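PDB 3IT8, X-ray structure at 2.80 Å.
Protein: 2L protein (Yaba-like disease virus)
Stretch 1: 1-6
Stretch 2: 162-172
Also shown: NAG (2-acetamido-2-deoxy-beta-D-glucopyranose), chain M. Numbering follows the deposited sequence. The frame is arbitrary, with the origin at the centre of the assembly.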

# COMPACT_ATOMS: atom_id res chain seq x y z
N ILE D 1 9.44 15.88 -28.56
CA ILE D 1 8.61 15.32 -29.67
C ILE D 1 7.22 15.93 -29.70
O ILE D 1 6.71 16.45 -28.70
N THR D 2 6.60 15.84 -30.88
CA THR D 2 5.29 16.42 -31.11
C THR D 2 4.37 15.60 -31.98
O THR D 2 4.82 14.95 -32.93
N LEU D 3 3.08 15.63 -31.66
CA LEU D 3 2.07 14.96 -32.47
C LEU D 3 0.93 15.97 -32.72
O LEU D 3 0.27 16.41 -31.78
N LYS D 4 0.72 16.35 -33.98
CA LYS D 4 -0.32 17.33 -34.29
C LYS D 4 -1.33 16.86 -35.34
O LYS D 4 -0.93 16.34 -36.38
N TYR D 5 -2.62 17.04 -35.05
CA TYR D 5 -3.70 16.69 -35.97
C TYR D 5 -4.38 17.99 -36.41
O TYR D 5 -4.75 18.83 -35.57
N ASN D 6 -4.55 18.18 -37.71
CA ASN D 6 -5.16 19.40 -38.24
C ASN D 6 -6.27 19.04 -39.21
O ASN D 6 -6.03 18.44 -40.25
N GLY D 162 -5.71 9.63 -25.17
CA GLY D 162 -5.42 8.99 -26.43
C GLY D 162 -4.15 9.45 -27.11
O GLY D 162 -3.28 8.65 -27.47
N CYS D 163 -4.04 10.76 -27.31
CA CYS D 163 -2.89 11.31 -27.97
C CYS D 163 -1.58 11.00 -27.24
O CYS D 163 -0.64 10.50 -27.85
N SER D 164 -1.51 11.28 -25.94
CA SER D 164 -0.29 11.01 -25.19
C SER D 164 0.17 9.56 -25.30
O SER D 164 1.35 9.27 -25.17
N LEU D 165 -0.77 8.64 -25.51
CA LEU D 165 -0.41 7.24 -25.66
C LEU D 165 0.07 6.98 -27.09
O LEU D 165 1.08 6.32 -27.32
N ALA D 166 -0.66 7.53 -28.06
CA ALA D 166 -0.31 7.35 -29.45
C ALA D 166 1.07 7.90 -29.80
O ALA D 166 1.86 7.22 -30.45
N ILE D 167 1.36 9.12 -29.35
CA ILE D 167 2.64 9.75 -29.66
C ILE D 167 3.82 8.81 -29.43
O ILE D 167 4.82 8.89 -30.14
N LEU D 168 3.69 7.92 -28.45
CA LEU D 168 4.76 6.98 -28.15
C LEU D 168 4.93 5.92 -29.23
O LEU D 168 6.04 5.43 -29.46
N ASP D 169 3.84 5.55 -29.90
CA ASP D 169 3.93 4.57 -30.97
C ASP D 169 4.61 5.21 -32.19
O ASP D 169 5.39 4.56 -32.89
N TYR D 170 4.31 6.48 -32.44
CA TYR D 170 4.91 7.17 -33.56
C TYR D 170 6.42 7.21 -33.35
O TYR D 170 7.20 6.89 -34.25
N GLN D 171 6.81 7.60 -32.14
CA GLN D 171 8.21 7.70 -31.79
C GLN D 171 8.95 6.41 -32.09
O GLN D 171 10.02 6.44 -32.69
N LYS D 172 8.38 5.27 -31.69
CA LYS D 172 9.00 3.97 -31.94
C LYS D 172 9.26 3.74 -33.42
O LYS D 172 10.37 3.38 -33.82

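The strand formed by residues 2-6 crosses the helix 162-172 at 116° between their N-to-C directions, with the axes 8.7 Å apart at closest approach, and together the two stretches bury 444 Å². Leu3 is the centre of this contact and covers the most surface. Its CA-to-CB bond points toward the helix, and its rotamer is chi1 t, chi2 p. Leu3 CD2 lies 3.9 Å from Cys163 SG and 4.3 Å from Ala166 CB, while CB of Leu3 packs 3.9 Å from Ile167 CG1. Leu3 CD1 sits over one face of the Tyr170 ring, 3.8 Å from the Tyr170 ring centroid and only 12° off the ring normal, a CH-pi contact; Leu3 CD2 also touches this ring, 3.7 Å from Tyr170 CE1.

Ile1, two residues earlier, also directs its CB toward the helix. In its p, t rotamer, Ile1 CG1 lies 3.8 Å from Ile167 CD1, and Ile1 CD1 reaches 3.8 Å from Gln171 NE2. Ile167 (t, t) is thereby shared by Ile1 and Leu3, and its CD1 also approaches the strand backbone, 3.9 Å from Thr2 C. Gln171 starts out sideways, but its extended t, t chain brings the amide end nearer to Ile1.

One polar link accompanies this apolar packing. Tyr5 (chi1 m) leaves the strand sideways, yet its ring carries the hydroxyl to the helix, where Tyr5 OH donates a 2.8 Å hydrogen bond to Tyr170 OH. Tyr170, also m in chi1, thus combines a ring face covered by Leu3 with a bonded hydroxyl.

Thr2 and Lys4 point away from the helix. The sugar is attached on the strand: Asn6 ND2 is covalently joined to NAG C1 at 1.4 Å, and Lys4 NZ donates a 2.9 Å hydrogen bond to NAG O7.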

# COMPACT_ATOMS: atom_id res chain seq x y z
CB ILE D 1 8.47 13.80 -29.56
CG1 ILE D 1 7.95 13.42 -28.18
CG2 ILE D 1 9.81 13.15 -29.83
CD1 ILE D 1 7.76 11.92 -27.99
CB THR D 2 5.48 17.82 -31.74
OG1 THR D 2 5.27 18.81 -30.74
CG2 THR D 2 4.52 18.04 -32.92
CB LEU D 3 1.54 13.70 -31.79
CG LEU D 3 0.57 12.88 -32.67
CD1 LEU D 3 1.21 12.53 -34.00
CD2 LEU D 3 0.19 11.60 -31.96
CB LYS D 4 0.32 18.64 -34.75
CG LYS D 4 -0.69 19.74 -35.00
CD LYS D 4 -0.05 21.05 -35.44
CE LYS D 4 0.49 21.00 -36.86
NZ LYS D 4 0.97 22.34 -37.33
CB TYR D 5 -4.72 15.79 -35.27
CG TYR D 5 -4.29 14.35 -35.11
CD1 TYR D 5 -3.00 13.95 -35.45
CD2 TYR D 5 -5.16 13.39 -34.60
CE1 TYR D 5 -2.58 12.62 -35.28
CE2 TYR D 5 -4.76 12.06 -34.43
CZ TYR D 5 -3.47 11.69 -34.76
OH TYR D 5 -3.06 10.39 -34.57
CB ASN D 6 -4.07 20.23 -38.96
CG ASN D 6 -4.58 21.56 -39.54
OD1 ASN D 6 -5.77 21.87 -39.49
ND2 ASN D 6 -3.64 22.32 -40.10
CB CYS D 163 -3.05 12.82 -28.11
SG CYS D 163 -1.90 13.52 -29.28
CB SER D 164 -0.47 11.36 -23.73
OG SER D 164 -1.40 10.48 -23.14
CB LEU D 165 -1.62 6.36 -25.36
CG LEU D 165 -2.05 6.30 -23.89
CD1 LEU D 165 -3.35 5.51 -23.76
CD2 LEU D 165 -0.96 5.65 -23.07
CB ALA D 166 -1.37 8.00 -30.32
CB ILE D 167 2.87 11.05 -28.86
CG1 ILE D 167 4.05 11.82 -29.45
CG2 ILE D 167 3.17 10.74 -27.41
CD1 ILE D 167 4.22 13.20 -28.88
CB LEU D 168 4.53 6.33 -26.78
CG LEU D 168 4.58 7.29 -25.57
CD1 LEU D 168 4.36 6.52 -24.30
CD2 LEU D 168 5.91 8.03 -25.51
CB ASP D 169 2.55 4.05 -31.36
CG ASP D 169 1.93 3.16 -30.29
OD1 ASP D 169 2.66 2.30 -29.75
OD2 ASP D 169 0.72 3.31 -30.01
CB TYR D 170 4.39 8.61 -33.68
CG TYR D 170 2.99 8.74 -34.26
CD1 TYR D 170 1.87 8.35 -33.53
CD2 TYR D 170 2.78 9.28 -35.53
CE1 TYR D 170 0.58 8.51 -34.04
CE2 TYR D 170 1.50 9.43 -36.04
CZ TYR D 170 0.41 9.05 -35.29
OH TYR D 170 -0.86 9.23 -35.77
CB GLN D 171 8.36 8.06 -30.33
CG GLN D 171 9.79 8.16 -29.91
CD GLN D 171 9.94 8.66 -28.51
OE1 GLN D 171 9.33 8.13 -27.57
NE2 GLN D 171 10.77 9.70 -28.33
CB LYS D 172 8.12 2.83 -31.44
CG LYS D 172 8.17 2.59 -29.97
CD LYS D 172 7.47 1.30 -29.61
CE LYS D 172 7.53 1.04 -28.10
NZ LYS D 172 7.02 -0.32 -27.71
C1 NAG M . -3.96 23.49 -40.89
C2 NAG M . -2.95 24.60 -40.61
C3 NAG M . -3.29 25.85 -41.46
C4 NAG M . -3.31 25.46 -42.95
C5 NAG M . -4.33 24.33 -43.12
C6 NAG M . -4.46 23.84 -44.55
C7 NAG M . -2.03 24.47 -38.38
C8 NAG M . -1.89 25.15 -37.03
N2 NAG M . -2.98 24.93 -39.19
O3 NAG M . -2.34 26.88 -41.23
O4 NAG M . -3.64 26.60 -43.77
O5 NAG M . -3.95 23.19 -42.29
O6 NAG M . -3.38 22.98 -44.91
O7 NAG M . -1.29 23.54 -38.67